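Local coordinates for protein extracellular serine protease (Aeromonas sobria, PDB 3WQB) that cleaves peptide bonds after paired basic residues, one of them lysine, as a calcium-binding, furin-like serine protease and probable virulence factor, at residues N55-W60 and L279-G284. The protein carries 1 engineered substitution. Residues are numbered along the deposited sequence; the frame is centred on the assembly and turned at random.
Sequences NDLNLW and LSATGG
Leu57 reaches across to Thr282 and Ala281 at the end of a strand, and its side chain can be followed outward from the loop. CB leaves the backbone of Leu57 pointing neither at the strand nor away from it, and the outer atoms then close the gap. With CG anti to the carbonyl carbon (chi1 -60°), Leu57 CG comes to 3.8 Å from Thr282 OG1. There the chain forks. CD1 stays beside the same hydroxyl, with Leu57 CD1 3.9 Å from Thr282 OG1. Leu57 CD2 touches both strand residues. It lies 3.8 Å from Thr282 OG1. On the alanine, Leu57 CD2 is 4.3 Å from the methyl CB of Ala281, and neither of the other two atoms extends that far.

Thr282 points its CB at the loop and divides its two branches between neighbours. Its OG1 hydrogen-bonds with Ser341 OG, while the Leu57 carbons pack against the same oxygen in van der Waals contact. Thr282 CG2 lies 4.1 Å from Asp56 CA.

Asp56 turns its own side chain away from the strand. Asp56 OD1 accepts the backbone N-H of Asn58, N to OD1 2.9 Å, forming an Asx turn; the donor meets the anti side of the carboxylate, 32° out of its plane. Salt bridges to Arg18 and Arg23, and a hydrogen bond from Asn40 N, hold the same carboxylate, which probably keeps it ionised in this buried setting.

The contact lays the loop leading into helix 60-64 against strand 277-282, an outermost strand of the parallel sheet in the subtilisin-like domain. Helix 335-352, which starts just before Ala336, the engineered replacement at the predicted charge-relay position, touches both sides: Ser341 meets Leu57 and Ala281, and Ala338 and Thr342 also pack on Ala281.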
ATOM      1  N   ASN A  55     -21.525   3.677  -8.277  1.00 12.39           N
ATOM      2  CA  ASN A  55     -20.205   3.172  -7.912  1.00 11.78           C
ATOM      3  C   ASN A  55     -19.193   4.311  -7.807  1.00 11.60           C
ATOM      4  O   ASN A  55     -18.486   4.646  -8.753  1.00 11.30           O
ATOM      5  CB  ASN A  55     -19.791   2.086  -8.903  1.00 12.23           C
ATOM      6  CG  ASN A  55     -20.684   0.874  -8.808  1.00 12.95           C
ATOM      7  OD1 ASN A  55     -21.442   0.559  -9.734  1.00 15.86           O
ATOM      8  ND2 ASN A  55     -20.618   0.193  -7.676  1.00 12.42           N
ATOM      9  N   ASP A  56     -19.174   4.909  -6.623  1.00 10.90           N
ATOM     10  CA  ASP A  56     -18.429   6.128  -6.339  1.00 10.83           C
ATOM     11  C   ASP A  56     -18.185   6.186  -4.832  1.00 10.27           C
ATOM     12  O   ASP A  56     -18.457   5.214  -4.123  1.00 10.40           O
ATOM     13  CB  ASP A  56     -19.216   7.350  -6.846  1.00 11.26           C
ATOM     14  CG  ASP A  56     -20.659   7.365  -6.359  1.00 11.44           C
ATOM     15  OD1 ASP A  56     -20.887   7.092  -5.162  1.00 11.23           O
ATOM     16  OD2 ASP A  56     -21.563   7.660  -7.172  1.00 12.62           O
ATOM     17  N   LEU A  57     -17.709   7.324  -4.332  1.00 10.44           N
ATOM     18  CA  LEU A  57     -17.406   7.451  -2.907  1.00 10.71           C
ATOM     19  C   LEU A  57     -18.612   7.821  -2.042  1.00 10.39           C
ATOM     20  O   LEU A  57     -18.477   7.999  -0.823  1.00 10.52           O
ATOM     21  CB  LEU A  57     -16.266   8.442  -2.690  1.00 11.09           C
ATOM     22  CG  LEU A  57     -14.962   8.053  -3.380  1.00 10.60           C
ATOM     23  CD1 LEU A  57     -14.000   9.231  -3.377  1.00 11.78           C
ATOM     24  CD2 LEU A  57     -14.319   6.821  -2.732  1.00 11.58           C
ATOM     25  N   ASN A  58     -19.783   7.947  -2.675  1.00 10.76           N
ATOM     26  CA  ASN A  58     -21.034   8.373  -2.025  1.00 10.73           C
ATOM     27  C   ASN A  58     -20.801   9.509  -1.048  1.00 10.75           C
ATOM     28  O   ASN A  58     -21.044   9.387   0.156  1.00 11.30           O
ATOM     29  CB  ASN A  58     -21.812   7.212  -1.377  1.00 11.15           C
ATOM     30  CG  ASN A  58     -23.292   7.544  -1.200  1.00 11.31           C
ATOM     31  OD1 ASN A  58     -23.910   8.154  -2.072  1.00 11.93           O
ATOM     32  ND2 ASN A  58     -23.853   7.160  -0.069  1.00 11.91           N
ATOM     33  N   LEU A  59     -20.303  10.621  -1.586  1.00 10.26           N
ATOM     34  CA  LEU A  59     -19.906  11.768  -0.771  1.00 10.24           C
ATOM     35  C   LEU A  59     -20.778  12.991  -1.038  1.00 10.17           C
ATOM     36  O   LEU A  59     -20.518  14.069  -0.496  1.00 10.79           O
ATOM     37  CB  LEU A  59     -18.430  12.119  -0.999  1.00 10.46           C
ATOM     38  CG  LEU A  59     -17.939  12.325  -2.436  1.00 10.30           C
ATOM     39  CD1 LEU A  59     -18.591  13.512  -3.124  1.00 11.76           C
ATOM     40  CD2 LEU A  59     -16.427  12.479  -2.425  1.00 10.39           C
ATOM     41  N   TRP A  60     -21.830  12.824  -1.839  1.00 10.47           N
ATOM     42  CA  TRP A  60     -22.651  13.972  -2.239  1.00 10.86           C
ATOM     43  C   TRP A  60     -23.269  14.739  -1.055  1.00 10.85           C
ATOM     44  O   TRP A  60     -23.405  15.957  -1.111  1.00 11.35           O
ATOM     45  CB  TRP A  60     -23.713  13.543  -3.247  1.00 10.86           C
ATOM     46  CG  TRP A  60     -24.717  12.561  -2.726  1.00 11.35           C
ATOM     47  CD1 TRP A  60     -24.684  11.202  -2.855  1.00 11.04           C
ATOM     48  CD2 TRP A  60     -25.919  12.870  -2.005  1.00 11.78           C
ATOM     49  NE1 TRP A  60     -25.789  10.643  -2.254  1.00 11.50           N
ATOM     50  CE2 TRP A  60     -26.560  11.644  -1.722  1.00 11.87           C
ATOM     51  CE3 TRP A  60     -26.508  14.065  -1.558  1.00 12.12           C
ATOM     52  CZ2 TRP A  60     -27.771  11.577  -1.027  1.00 12.71           C
ATOM     53  CZ3 TRP A  60     -27.711  13.995  -0.857  1.00 13.12           C
ATOM     54  CH2 TRP A  60     -28.324  12.761  -0.596  1.00 13.25           C
ATOM     55  N   LEU A 279     -10.039  -1.210   2.837  1.00  9.13           N
ATOM     56  CA  LEU A 279     -11.153  -0.663   2.069  1.00  9.93           C
ATOM     57  C   LEU A 279     -10.841  -0.711   0.579  1.00  9.52           C
ATOM     58  O   LEU A 279      -9.665  -0.739   0.165  1.00  9.54           O
ATOM     59  CB  LEU A 279     -11.420   0.799   2.466  1.00 11.23           C
ATOM     60  CG  LEU A 279     -11.951   1.100   3.859  1.00 12.45           C
ATOM     61  CD1 LEU A 279     -11.693   2.543   4.188  1.00 12.65           C
ATOM     62  CD2 LEU A 279     -13.435   0.756   3.953  1.00 14.35           C
ATOM     63  N   SER A 280     -11.911  -0.687  -0.210  1.00  9.78           N
ATOM     64  CA  SER A 280     -11.859  -0.425  -1.640  1.00  9.91           C
ATOM     65  C   SER A 280     -12.194   1.043  -1.889  1.00  9.28           C
ATOM     66  O   SER A 280     -13.102   1.604  -1.263  1.00  9.55           O
ATOM     67  CB  SER A 280     -12.896  -1.304  -2.342  1.00 10.46           C
ATOM     68  OG  SER A 280     -12.961  -1.065  -3.745  1.00 13.40           O
ATOM     69  N   ALA A 281     -11.463   1.676  -2.798  1.00  9.23           N
ATOM     70  CA  ALA A 281     -11.807   3.018  -3.225  1.00  9.03           C
ATOM     71  C   ALA A 281     -11.593   3.155  -4.717  1.00  9.61           C
ATOM     72  O   ALA A 281     -11.016   2.281  -5.350  1.00  9.69           O
ATOM     73  CB  ALA A 281     -11.019   4.064  -2.410  1.00  9.09           C
ATOM     74  N   THR A 282     -12.067   4.267  -5.262  1.00  9.57           N
ATOM     75  CA  THR A 282     -12.111   4.499  -6.703  1.00  9.83           C
ATOM     76  C   THR A 282     -10.732   4.659  -7.343  1.00  9.84           C
ATOM     77  O   THR A 282      -9.945   5.505  -6.941  1.00 10.13           O
ATOM     78  CB  THR A 282     -12.958   5.738  -6.998  1.00  9.68           C
ATOM     79  OG1 THR A 282     -12.583   6.779  -6.090  1.00  9.37           O
ATOM     80  CG2 THR A 282     -14.413   5.436  -6.756  1.00 10.18           C
ATOM     81  N   GLY A 283     -10.461   3.830  -8.346  1.00 10.20           N
ATOM     82  CA  GLY A 283      -9.233   3.934  -9.132  1.00 10.59           C
ATOM     83  C   GLY A 283      -9.433   3.802 -10.637  1.00 10.90           C
ATOM     84  O   GLY A 283      -8.586   4.244 -11.397  1.00 11.60           O
ATOM     85  N   GLY A 284     -10.540   3.196 -11.071  1.00 10.53           N
ATOM     86  CA  GLY A 284     -10.843   3.092 -12.493  1.00 10.87           C
ATOM     87  C   GLY A 284      -9.968   2.113 -13.244  1.00 10.82           C
ATOM     88  O   GLY A 284      -9.323   1.239 -12.648  1.00 11.06           O
TER